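Local coordinates for protein heme oxygenase (Leptospira interrogans, PDB 5KZL) that probably catalyses the oxygen-dependent opening of heme to biliverdin, with release of iron and carbon monoxide, within an all-helical fold, at residues A[123-126]-A[127-130]; A[114-117]-A[118-121]; A[193-196]-A[197-201]; A[56-59]-A[60-64]. The protein carries 1 engineered substitution. All blocks are in the same frame, centred on the assembly; numbering follows the deposited sequence.

Interaction 1: residues A[123-126]-A[127-130]; sequences ELLA and AHSY. With HEM (protoporphyrin IX containing Fe), chain B.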
loop_
_atom_site.group_PDB
_atom_site.type_symbol
_atom_site.label_atom_id
_atom_site.label_comp_id
_atom_site.label_asym_id
_atom_site.label_seq_id
_atom_site.Cartn_x
_atom_site.Cartn_y
_atom_site.Cartn_z
ATOM N N GLU A 123 4.016 -14.732 8.145
ATOM C CA GLU A 123 5.313 -14.248 7.625
ATOM C C GLU A 123 5.148 -13.637 6.221
ATOM O O GLU A 123 5.912 -12.750 5.842
ATOM C CB GLU A 123 6.345 -15.390 7.556
ATOM C CG GLU A 123 6.619 -16.033 8.917
ATOM C CD GLU A 123 5.557 -16.956 9.504
ATOM O OE1 GLU A 123 4.706 -17.466 8.737
ATOM O OE2 GLU A 123 5.558 -17.142 10.746
ATOM N N LEU A 124 4.156 -14.112 5.448
ATOM C CA LEU A 124 3.918 -13.565 4.102
ATOM C C LEU A 124 3.347 -12.124 4.120
ATOM O O LEU A 124 3.325 -11.465 3.074
ATOM C CB LEU A 124 3.048 -14.500 3.237
ATOM C CG LEU A 124 3.611 -15.899 2.877
ATOM C CD1 LEU A 124 2.612 -16.663 2.030
ATOM C CD2 LEU A 124 4.925 -15.798 2.106
ATOM N N LEU A 125 2.920 -11.621 5.308
ATOM C CA LEU A 125 2.477 -10.223 5.429
ATOM C C LEU A 125 3.661 -9.277 5.135
ATOM O O LEU A 125 3.442 -8.112 4.782
ATOM C CB LEU A 125 1.878 -9.933 6.821
ATOM C CG LEU A 125 0.503 -10.548 7.098
ATOM C CD1 LEU A 125 0.064 -10.264 8.529
ATOM C CD2 LEU A 125 -0.566 -10.041 6.091
ATOM N N ALA A 126 4.912 -9.806 5.198
ATOM C CA ALA A 126 6.108 -9.038 4.817
ATOM C C ALA A 126 5.961 -8.555 3.373
ATOM O O ALA A 126 6.371 -7.441 3.067
ATOM C CB ALA A 126 7.375 -9.890 4.959
ATOM N N ALA A 127 5.370 -9.391 2.488
ATOM C CA ALA A 127 5.123 -9.066 1.071
ATOM C C ALA A 127 4.139 -7.910 0.915
ATOM O O ALA A 127 4.335 -7.040 0.073
ATOM C CB ALA A 127 4.586 -10.273 0.338
ATOM N N HIS A 128 3.108 -7.900 1.744
ATOM C CA HIS A 128 2.070 -6.885 1.800
ATOM C C HIS A 128 2.640 -5.540 2.263
ATOM O O HIS A 128 2.388 -4.515 1.621
ATOM C CB HIS A 128 0.932 -7.412 2.678
ATOM C CG HIS A 128 0.146 -8.496 1.996
ATOM N ND1 HIS A 128 -1.064 -8.235 1.392
ATOM C CD2 HIS A 128 0.467 -9.798 1.782
ATOM C CE1 HIS A 128 -1.479 -9.386 0.886
ATOM N NE2 HIS A 128 -0.581 -10.354 1.073
ATOM N N SER A 129 3.443 -5.563 3.348
ATOM C CA SER A 129 4.186 -4.411 3.855
ATOM C C SER A 129 5.105 -3.852 2.722
ATOM O O SER A 129 5.015 -2.673 2.403
ATOM C CB SER A 129 5.027 -4.823 5.055
ATOM O OG SER A 129 5.923 -3.769 5.353
ATOM N N TYR A 130 5.927 -4.702 2.084
ATOM C CA TYR A 130 6.809 -4.281 0.986
ATOM C C TYR A 130 6.058 -3.601 -0.171
ATOM O O TYR A 130 6.372 -2.462 -0.527
ATOM C CB TYR A 130 7.661 -5.474 0.451
ATOM C CG TYR A 130 8.385 -5.159 -0.850
ATOM C CD1 TYR A 130 9.573 -4.432 -0.853
ATOM C CD2 TYR A 130 7.875 -5.579 -2.077
ATOM C CE1 TYR A 130 10.226 -4.113 -2.052
ATOM C CE2 TYR A 130 8.499 -5.233 -3.280
ATOM C CZ TYR A 130 9.700 -4.542 -3.260
ATOM O OH TYR A 130 10.316 -4.207 -4.449
HETATM C CHA HEM B . 9.068 2.232 -6.049
HETATM C CHB HEM B . 5.053 -0.218 -5.442
HETATM C CHC HEM B . 2.951 2.630 -8.655
HETATM C CHD HEM B . 6.636 5.501 -8.512
HETATM C C1A HEM B . 8.153 1.338 -5.610
HETATM C C2A HEM B . 8.466 0.249 -4.732
HETATM C C3A HEM B . 7.341 -0.447 -4.590
HETATM C C4A HEM B . 6.345 0.191 -5.329
HETATM C CMA HEM B . 7.132 -1.650 -3.756
HETATM C CAA HEM B . 9.793 -0.060 -4.084
HETATM C CBA HEM B . 10.781 -0.769 -5.038
HETATM C CGA HEM B . 11.985 -1.184 -4.300
HETATM O O1A HEM B . 12.275 -2.337 -4.212
HETATM O O2A HEM B . 12.665 -0.316 -3.779
HETATM C C1B HEM B . 4.107 0.329 -6.292
HETATM C C2B HEM B . 2.784 -0.238 -6.504
HETATM C C3B HEM B . 2.216 0.578 -7.413
HETATM C C4B HEM B . 3.197 1.621 -7.749
HETATM C CMB HEM B . 2.162 -1.420 -5.844
HETATM C CAB HEM B . 0.941 0.529 -8.011
HETATM C CBB HEM B . 0.340 -0.537 -7.856
HETATM C C1C HEM B . 3.672 3.760 -8.814
HETATM C C2C HEM B . 3.224 4.976 -9.400
HETATM C C3C HEM B . 4.291 5.792 -9.341
HETATM C C4C HEM B . 5.366 5.086 -8.692
HETATM C CMC HEM B . 1.832 5.271 -9.958
HETATM C CAC HEM B . 4.304 7.145 -9.845
HETATM C CBC HEM B . 5.166 7.981 -9.430
HETATM C C1D HEM B . 7.648 4.783 -7.908
HETATM C C2D HEM B . 9.043 5.283 -7.806
HETATM C C3D HEM B . 9.694 4.394 -7.099
HETATM C C4D HEM B . 8.723 3.336 -6.783
HETATM C CMD HEM B . 9.568 6.572 -8.332
HETATM C CAD HEM B . 11.158 4.447 -6.760
HETATM C CBD HEM B . 11.495 5.414 -5.687
HETATM C CGD HEM B . 12.950 5.435 -5.348
HETATM O O1D HEM B . 13.666 4.565 -5.671
HETATM O O2D HEM B . 13.353 6.364 -4.717
HETATM N NA HEM B . 6.865 1.215 -5.951
HETATM N NB HEM B . 4.228 1.344 -7.078
HETATM N NC HEM B . 4.924 3.886 -8.436
HETATM N ND HEM B . 7.534 3.636 -7.275
HETATM FE FE HEM B . 5.936 2.532 -7.200
HETATM O O HOH W 1 5.175 3.808 -5.472
#
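The imidazole of His128 meets the carbonyl oxygen of Leu124 at its edge, in the plane of the ring, with His128 CD2 3.6 Å from Leu124 O. Farther along the helix, the phenol of Tyr130 has the heme methyl CMA over one face, offset toward the ring's rim, and the propionate oxygen O1A at its edge and in plane. Tyr130 OH donates a hydrogen bond of 2.7 Å to HEM O1A. With CG anti to the backbone N, a chi1 of 169° directs the tyrosine ring off the helix to the porphyrin. His128 is turned the other way, its NE2 bonded to Glu197 on helix 188-210, while Ser129 OG pairs with Tyr177.

Beneath these groups, near the N-terminal part of helix 125-151, a three-residue backbone bond is followed by four-residue ones. Ala127 N reaches Leu124 O at 3.0 Å. The next bonds run from Ser129 N to Leu125 O at 2.9 Å and from Tyr130 N to Ala126 O at 2.9 Å. The small side chains of Ala126 and Ala127 are buried, Ala127 against Glu197 and Ser198. The iron, at the porphyrin centre, has water 1 as one ligand at 2.3 Å. A helix thus delivers a tyrosine hydroxyl to a heme propionate, as part of the propionate-binding side of the heme oxygenase pocket.

Interaction 2: residues A[114-117]-A[118-121]; sequences IRKI and SETQ
Thr120 turns its hydroxyl back onto Lys116 O, a side-chain to backbone bond in the last turn of helix 105-120, where the chain leaves helical geometry at Gln121. Thr120 OG1 donates to Lys116 O over 2.7 Å, and Thr120 N reaches the same oxygen at 3.0 Å; the two donors arrive from opposite faces of the carbonyl plane, so this acceptor is gripped twice. OG1 gets there because it sits between the backbone N and the carbonyl carbon (chi1 63°).

Next to it, a chi1 of 43° sets Glu119 CG between its own backbone N and carbonyl carbon, 3.1 Å from Arg115 O, and the chain runs on extended. Its carboxylate is near Lys116, but Lys116 NZ and Glu119 OE1 stand 4.3 Å apart, beyond a salt bridge, and the attraction is probably modest on this exposed side of the helix.

Farther out, the inner side of the same turn is fixed by other helices. Ile114 packs against helix 41-64 and His128, Ile117 lies on Leu125, and Ser118 OG is hydrogen-bonded to Glu61. At the helix end Gln121 N closes the final bond to Ile117 O, while the bent Gln121 side chain swings back and its NE2 donates to Thr120 O at 3.2 Å.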
loop_
_atom_site.group_PDB
_atom_site.type_symbol
_atom_site.label_atom_id
_atom_site.label_comp_id
_atom_site.label_asym_id
_atom_site.label_seq_id
_atom_site.Cartn_x
_atom_site.Cartn_y
_atom_site.Cartn_z
ATOM N N ILE A 114 -5.570 -10.826 2.578
ATOM C CA ILE A 114 -4.848 -10.331 3.752
ATOM C C ILE A 114 -5.218 -11.133 5.005
ATOM O O ILE A 114 -4.339 -11.538 5.782
ATOM C CB ILE A 114 -5.092 -8.805 3.940
ATOM C CG1 ILE A 114 -4.482 -7.990 2.798
ATOM C CG2 ILE A 114 -4.569 -8.313 5.321
ATOM C CD1 ILE A 114 -5.163 -6.583 2.610
ATOM N N ARG A 115 -6.513 -11.311 5.217
ATOM C CA ARG A 115 -7.027 -12.028 6.379
ATOM C C ARG A 115 -6.556 -13.470 6.434
ATOM O O ARG A 115 -6.085 -13.903 7.474
ATOM C CB ARG A 115 -8.552 -11.948 6.420
ATOM C CG ARG A 115 -9.002 -10.544 6.749
ATOM C CD ARG A 115 -10.488 -10.374 6.594
ATOM N NE ARG A 115 -10.909 -9.068 7.123
ATOM C CZ ARG A 115 -12.152 -8.601 7.049
ATOM N NH1 ARG A 115 -13.091 -9.294 6.419
ATOM N NH2 ARG A 115 -12.454 -7.414 7.560
ATOM N N LYS A 116 -6.703 -14.201 5.329
ATOM C CA LYS A 116 -6.337 -15.611 5.217
ATOM C C LYS A 116 -4.826 -15.842 5.340
ATOM O O LYS A 116 -4.398 -16.804 5.989
ATOM C CB LYS A 116 -6.923 -16.194 3.932
ATOM C CG LYS A 116 -8.440 -16.359 3.959
ATOM C CD LYS A 116 -8.855 -17.696 4.542
ATOM C CE LYS A 116 -10.340 -17.946 4.497
ATOM N NZ LYS A 116 -11.072 -17.125 5.493
ATOM N N ILE A 117 -4.020 -14.929 4.774
ATOM C CA ILE A 117 -2.559 -14.966 4.888
ATOM C C ILE A 117 -2.178 -14.755 6.345
ATOM O O ILE A 117 -1.410 -15.533 6.904
ATOM C CB ILE A 117 -1.912 -13.934 3.916
ATOM C CG1 ILE A 117 -1.965 -14.467 2.466
ATOM C CG2 ILE A 117 -0.455 -13.551 4.321
ATOM C CD1 ILE A 117 -1.044 -15.677 2.182
ATOM N N SER A 118 -2.756 -13.731 6.976
ATOM C CA SER A 118 -2.478 -13.433 8.365
ATOM C C SER A 118 -2.740 -14.627 9.267
ATOM O O SER A 118 -1.934 -14.885 10.146
ATOM C CB SER A 118 -3.331 -12.265 8.820
ATOM O OG SER A 118 -3.227 -12.073 10.221
ATOM N N GLU A 119 -3.856 -15.348 9.067
ATOM C CA GLU A 119 -4.148 -16.475 9.935
ATOM C C GLU A 119 -3.352 -17.758 9.625
ATOM O O GLU A 119 -3.104 -18.532 10.549
ATOM C CB GLU A 119 -5.650 -16.776 10.028
ATOM C CG GLU A 119 -6.450 -16.736 8.746
ATOM C CD GLU A 119 -7.941 -16.664 9.021
ATOM O OE1 GLU A 119 -8.561 -15.633 8.678
ATOM O OE2 GLU A 119 -8.473 -17.599 9.660
ATOM N N THR A 120 -2.930 -17.982 8.375
ATOM C CA THR A 120 -2.238 -19.226 7.996
ATOM C C THR A 120 -0.734 -19.106 7.794
ATOM O O THR A 120 -0.011 -20.008 8.199
ATOM C CB THR A 120 -2.876 -19.836 6.764
ATOM O OG1 THR A 120 -2.739 -18.936 5.665
ATOM C CG2 THR A 120 -4.334 -20.247 6.984
ATOM N N GLN A 121 -0.263 -18.035 7.113
ATOM C CA GLN A 121 1.165 -17.811 6.819
ATOM C C GLN A 121 1.501 -16.348 7.147
ATOM O O GLN A 121 1.787 -15.590 6.213
ATOM C CB GLN A 121 1.480 -18.121 5.331
ATOM C CG GLN A 121 1.562 -19.613 4.978
ATOM C CD GLN A 121 2.773 -20.283 5.586
ATOM O OE1 GLN A 121 3.902 -20.149 5.104
ATOM N NE2 GLN A 121 2.566 -21.005 6.668
#

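Interaction 3: residues A[193-196]-A[197-201]; sequences SILA and ESKQV
Ser198 and Ile194 are joined twice across one turn of helix 188-210. Ser198 N and Ser198 OG both donate to Ile194 O, each at 3.0 Å. The hydroxyl stands 38° above the carbonyl plane and so does not follow a lone pair. Beside its own backbone N (chi1 -60°), the hydroxyl oxygen faces the preceding turn, and a buried polar group is satisfied inside the helix. The serine also packs on Val131 and Leu14.

Leu195 and Lys199 meet through their aliphatic parts and cross obliquely. Lys199 CE lies 4.1 Å from both Leu195 CG and Leu195 CD1. The lysine chain is extended through chi2 and chi3, running over Leu195 O with its CG 3.5 Å from that oxygen, and bends only at chi4 (-88°). Its NZ is carried off to a salt bridge with Glu21 and a hydrogen bond to Gly17 O, so the apolar shaft packs here while the charge is spent elsewhere.

Glu197 sends its side chain away from the preceding turn. Its CB stays 3.7 Å from Ser193 O, but CG is anti to the backbone N and the chain then bends at chi2, pointing the carboxylate toward helices 105-120 and 125-151. There OE1 forms a salt bridge with Arg113, and the other oxygen is also held by a hydrogen bond, with His128, which would help to keep the buried acid charged. Regular four-residue backbone bonds underlie all of this: a helix of the all-alpha heme oxygenase fold with a serine hydroxyl folded back onto the preceding turn.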
loop_
_atom_site.group_PDB
_atom_site.type_symbol
_atom_site.label_atom_id
_atom_site.label_comp_id
_atom_site.label_asym_id
_atom_site.label_seq_id
_atom_site.Cartn_x
_atom_site.Cartn_y
_atom_site.Cartn_z
ATOM N N SER A 193 8.951 -17.620 -1.299
ATOM C CA SER A 193 7.519 -17.587 -0.956
ATOM C C SER A 193 7.091 -16.126 -0.741
ATOM O O SER A 193 5.988 -15.733 -1.160
ATOM C CB SER A 193 7.240 -18.412 0.298
ATOM O OG SER A 193 7.507 -19.792 0.096
ATOM N N ILE A 194 7.977 -15.302 -0.129
ATOM C CA ILE A 194 7.690 -13.862 0.081
ATOM C C ILE A 194 7.617 -13.162 -1.290
ATOM O O ILE A 194 6.697 -12.373 -1.523
ATOM C CB ILE A 194 8.653 -13.168 1.099
ATOM C CG1 ILE A 194 8.505 -13.804 2.523
ATOM C CG2 ILE A 194 8.364 -11.638 1.182
ATOM C CD1 ILE A 194 9.659 -13.544 3.466
ATOM N N LEU A 195 8.534 -13.508 -2.220
ATOM C CA LEU A 195 8.478 -12.971 -3.592
ATOM C C LEU A 195 7.149 -13.373 -4.315
ATOM O O LEU A 195 6.498 -12.518 -4.918
ATOM C CB LEU A 195 9.734 -13.407 -4.394
ATOM C CG LEU A 195 9.789 -13.033 -5.876
ATOM C CD1 LEU A 195 9.676 -11.507 -6.096
ATOM C CD2 LEU A 195 11.054 -13.594 -6.530
ATOM N N ALA A 196 6.730 -14.651 -4.216
ATOM C CA ALA A 196 5.480 -15.155 -4.814
ATOM C C ALA A 196 4.272 -14.371 -4.256
ATOM O O ALA A 196 3.415 -13.919 -5.031
ATOM C CB ALA A 196 5.338 -16.641 -4.522
ATOM N N GLU A 197 4.276 -14.091 -2.935
ATOM C CA GLU A 197 3.202 -13.291 -2.333
ATOM C C GLU A 197 3.196 -11.847 -2.860
ATOM O O GLU A 197 2.127 -11.340 -3.216
ATOM C CB GLU A 197 3.218 -13.343 -0.800
ATOM C CG GLU A 197 1.953 -12.757 -0.148
ATOM C CD GLU A 197 0.630 -13.445 -0.460
ATOM O OE1 GLU A 197 0.663 -14.568 -1.010
ATOM O OE2 GLU A 197 -0.438 -12.866 -0.153
ATOM N N SER A 198 4.380 -11.232 -2.985
ATOM C CA SER A 198 4.529 -9.862 -3.499
ATOM C C SER A 198 3.916 -9.744 -4.903
ATOM O O SER A 198 3.183 -8.797 -5.178
ATOM C CB SER A 198 5.996 -9.443 -3.499
ATOM O OG SER A 198 6.522 -9.484 -2.184
ATOM N N LYS A 199 4.177 -10.738 -5.773
ATOM C CA LYS A 199 3.583 -10.755 -7.119
ATOM C C LYS A 199 2.050 -10.782 -7.075
ATOM O O LYS A 199 1.393 -10.063 -7.852
ATOM C CB LYS A 199 4.119 -11.934 -7.921
ATOM C CG LYS A 199 5.597 -11.781 -8.251
ATOM C CD LYS A 199 6.115 -13.043 -8.912
ATOM C CE LYS A 199 7.560 -12.908 -9.276
ATOM N NZ LYS A 199 7.709 -12.311 -10.627
ATOM N N GLN A 200 1.487 -11.573 -6.137
ATOM C CA GLN A 200 0.044 -11.694 -5.916
ATOM C C GLN A 200 -0.518 -10.345 -5.465
ATOM O O GLN A 200 -1.578 -9.928 -5.945
ATOM C CB GLN A 200 -0.233 -12.743 -4.819
ATOM C CG GLN A 200 -0.788 -14.065 -5.307
ATOM C CD GLN A 200 -2.051 -13.906 -6.100
ATOM O OE1 GLN A 200 -3.150 -13.626 -5.589
ATOM N NE2 GLN A 200 -1.888 -14.034 -7.377
ATOM N N VAL A 201 0.202 -9.657 -4.573
ATOM C CA VAL A 201 -0.219 -8.332 -4.068
ATOM C C VAL A 201 -0.275 -7.349 -5.239
ATOM O O VAL A 201 -1.268 -6.632 -5.346
ATOM C CB VAL A 201 0.644 -7.784 -2.893
ATOM C CG1 VAL A 201 0.094 -6.452 -2.381
ATOM C CG2 VAL A 201 0.716 -8.784 -1.750
#

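Interaction 4: residues A[56-59]-A[60-64]; sequences ESME and EELER
Apolar contact is made by Met58 and Leu62, which lie side by side and point the same way, with Met58 CG, in the conformer described, 3.7 Å from Leu62 CD1. Both side chains also meet Tyr133 of helix 125-151, so this strip of helix 41-64 faces inward.

Between side chains, water 2 carries the polar contact. It accepts from Ser57 OG at 2.8 Å and donates to Glu60 OE1 and Glu61 OE2, tying three side chains of successive turns together. Glu61 is also met by Arg64, side-on: Arg64 NE reaches Glu61 OE1 at 2.8 Å and Arg64 NH2 reaches Glu61 OE2 at 3.1 Å. Both carboxylate oxygens are approached on the syn side, about 30° out of their plane, although they lie close to the guanidinium plane.

Like charges also approach. Glu56 and Glu60 run alongside each other, their carboxylate planes 38° apart and their OE2 atoms separated by 4.2 Å. Glu59 and Glu63 take their carboxylates elsewhere, to Tyr133 and Tyr80.

The acid-rich turn thus has one cationic side chain, Arg64, among many acids; Arg64 and, from outside, Lys66 probably offset part of the charge, while water 2 and neutral donors such as Ser118 solvate it, and the close Glu56 and Glu60 pair may raise the proton affinity of one or both.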
loop_
_atom_site.group_PDB
_atom_site.type_symbol
_atom_site.label_atom_id
_atom_site.label_comp_id
_atom_site.label_asym_id
_atom_site.label_seq_id
_atom_site.Cartn_x
_atom_site.Cartn_y
_atom_site.Cartn_z
ATOM N N GLU A 56 -6.946 -0.852 6.315
ATOM C CA GLU A 56 -7.617 -1.176 7.582
ATOM C C GLU A 56 -7.344 -2.640 7.929
ATOM O O GLU A 56 -6.953 -2.933 9.059
ATOM C CB GLU A 56 -9.128 -0.923 7.485
ATOM C CG GLU A 56 -9.927 -1.478 8.654
ATOM C CD GLU A 56 -11.419 -1.254 8.524
ATOM O OE1 GLU A 56 -12.015 -1.719 7.525
ATOM O OE2 GLU A 56 -11.992 -0.603 9.426
ATOM N N SER A 57 -7.529 -3.551 6.958
ATOM C CA SER A 57 -7.292 -4.992 7.133
ATOM C C SER A 57 -5.806 -5.288 7.353
ATOM O O SER A 57 -5.459 -5.983 8.312
ATOM C CB SER A 57 -7.797 -5.772 5.927
ATOM O OG SER A 57 -7.632 -7.161 6.186
ATOM N N MET A 58 -4.924 -4.747 6.467
ATOM C CA MET A 58 -3.495 -4.976 6.616
ATOM C C MET A 58 -3.000 -4.540 7.995
ATOM O O MET A 58 -2.263 -5.309 8.623
ATOM C CB MET A 58 -2.719 -4.324 5.466
ATOM C CG MET A 58 -1.230 -4.567 5.540
ATOM S SD MET A 58 -0.352 -4.128 4.034
ATOM C CE MET A 58 -0.598 -2.416 3.997
ATOM N N GLU A 59 -3.451 -3.366 8.501
ATOM C CA GLU A 59 -3.053 -2.835 9.814
ATOM C C GLU A 59 -3.660 -3.633 10.952
ATOM O O GLU A 59 -2.975 -3.866 11.952
ATOM C CB GLU A 59 -3.299 -1.325 9.908
ATOM C CG GLU A 59 -2.388 -0.672 8.866
ATOM C CD GLU A 59 -2.613 0.701 8.262
ATOM O OE1 GLU A 59 -3.416 1.494 8.801
ATOM O OE2 GLU A 59 -1.900 1.012 7.282
ATOM N N GLU A 60 -4.866 -4.178 10.751
ATOM C CA GLU A 60 -5.451 -5.065 11.762
ATOM C C GLU A 60 -4.580 -6.330 11.916
ATOM O O GLU A 60 -4.243 -6.738 13.030
ATOM C CB GLU A 60 -6.865 -5.464 11.342
ATOM C CG GLU A 60 -7.912 -4.461 11.764
ATOM C CD GLU A 60 -9.313 -4.790 11.284
ATOM O OE1 GLU A 60 -9.531 -5.923 10.791
ATOM O OE2 GLU A 60 -10.192 -3.904 11.386
ATOM N N GLU A 61 -4.186 -6.910 10.781
ATOM C CA GLU A 61 -3.394 -8.134 10.717
ATOM C C GLU A 61 -1.925 -7.938 11.114
ATOM O O GLU A 61 -1.366 -8.804 11.793
ATOM C CB GLU A 61 -3.558 -8.795 9.330
ATOM C CG GLU A 61 -5.005 -9.180 8.985
ATOM C CD GLU A 61 -5.834 -9.809 10.094
ATOM O OE1 GLU A 61 -5.305 -10.653 10.854
ATOM O OE2 GLU A 61 -7.020 -9.440 10.215
ATOM N N LEU A 62 -1.301 -6.806 10.749
ATOM C CA LEU A 62 0.079 -6.520 11.165
ATOM C C LEU A 62 0.152 -6.297 12.687
ATOM O O LEU A 62 1.118 -6.721 13.328
ATOM C CB LEU A 62 0.657 -5.316 10.400
ATOM C CG LEU A 62 1.028 -5.587 8.929
ATOM C CD1 LEU A 62 1.334 -4.282 8.220
ATOM C CD2 LEU A 62 2.250 -6.568 8.811
ATOM N N GLU A 63 -0.893 -5.665 13.268
ATOM C CA GLU A 63 -0.958 -5.445 14.712
ATOM C C GLU A 63 -1.156 -6.773 15.419
ATOM O O GLU A 63 -0.487 -7.038 16.421
ATOM C CB GLU A 63 -2.092 -4.461 15.055
ATOM C CG GLU A 63 -1.711 -3.010 14.821
ATOM C CD GLU A 63 -0.675 -2.505 15.798
ATOM O OE1 GLU A 63 -0.974 -2.526 17.014
ATOM O OE2 GLU A 63 0.440 -2.133 15.360
ATOM N N ARG A 64 -2.044 -7.629 14.875
ATOM C CA ARG A 64 -2.327 -8.956 15.431
ATOM C C ARG A 64 -1.059 -9.806 15.468
ATOM O O ARG A 64 -0.812 -10.493 16.467
ATOM C CB ARG A 64 -3.375 -9.682 14.571
ATOM C CG ARG A 64 -4.018 -10.890 15.276
ATOM C CD ARG A 64 -5.064 -11.639 14.457
ATOM N NE ARG A 64 -5.909 -10.765 13.634
ATOM C CZ ARG A 64 -6.979 -10.101 14.070
ATOM N NH1 ARG A 64 -7.360 -10.196 15.341
ATOM N NH2 ARG A 64 -7.665 -9.325 13.243
HETATM O O HOH W 2 -8.682 -7.744 8.685
#

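All four are contacts within single helices, yet their settings differ. Interaction 1 is buried and touches each of the other three; interactions 2, 3 and 4 each combine an inner face with a more open side. The helix of interaction 1 meets interaction 3 through the His128 and Glu197 bond, and interaction 2 through packing of Leu125 and His128 on isoleucines. Interactions 2 and 4 are joined by Ser118 and Glu61, whereas interactions 3 and 4 do not touch, their nearest atoms being about 7 Å apart. Hydroxyl-to-carbonyl bonds mark interactions 2 and 3, carboxylates and water dominate interaction 4, and interaction 1 alone reaches the heme directly.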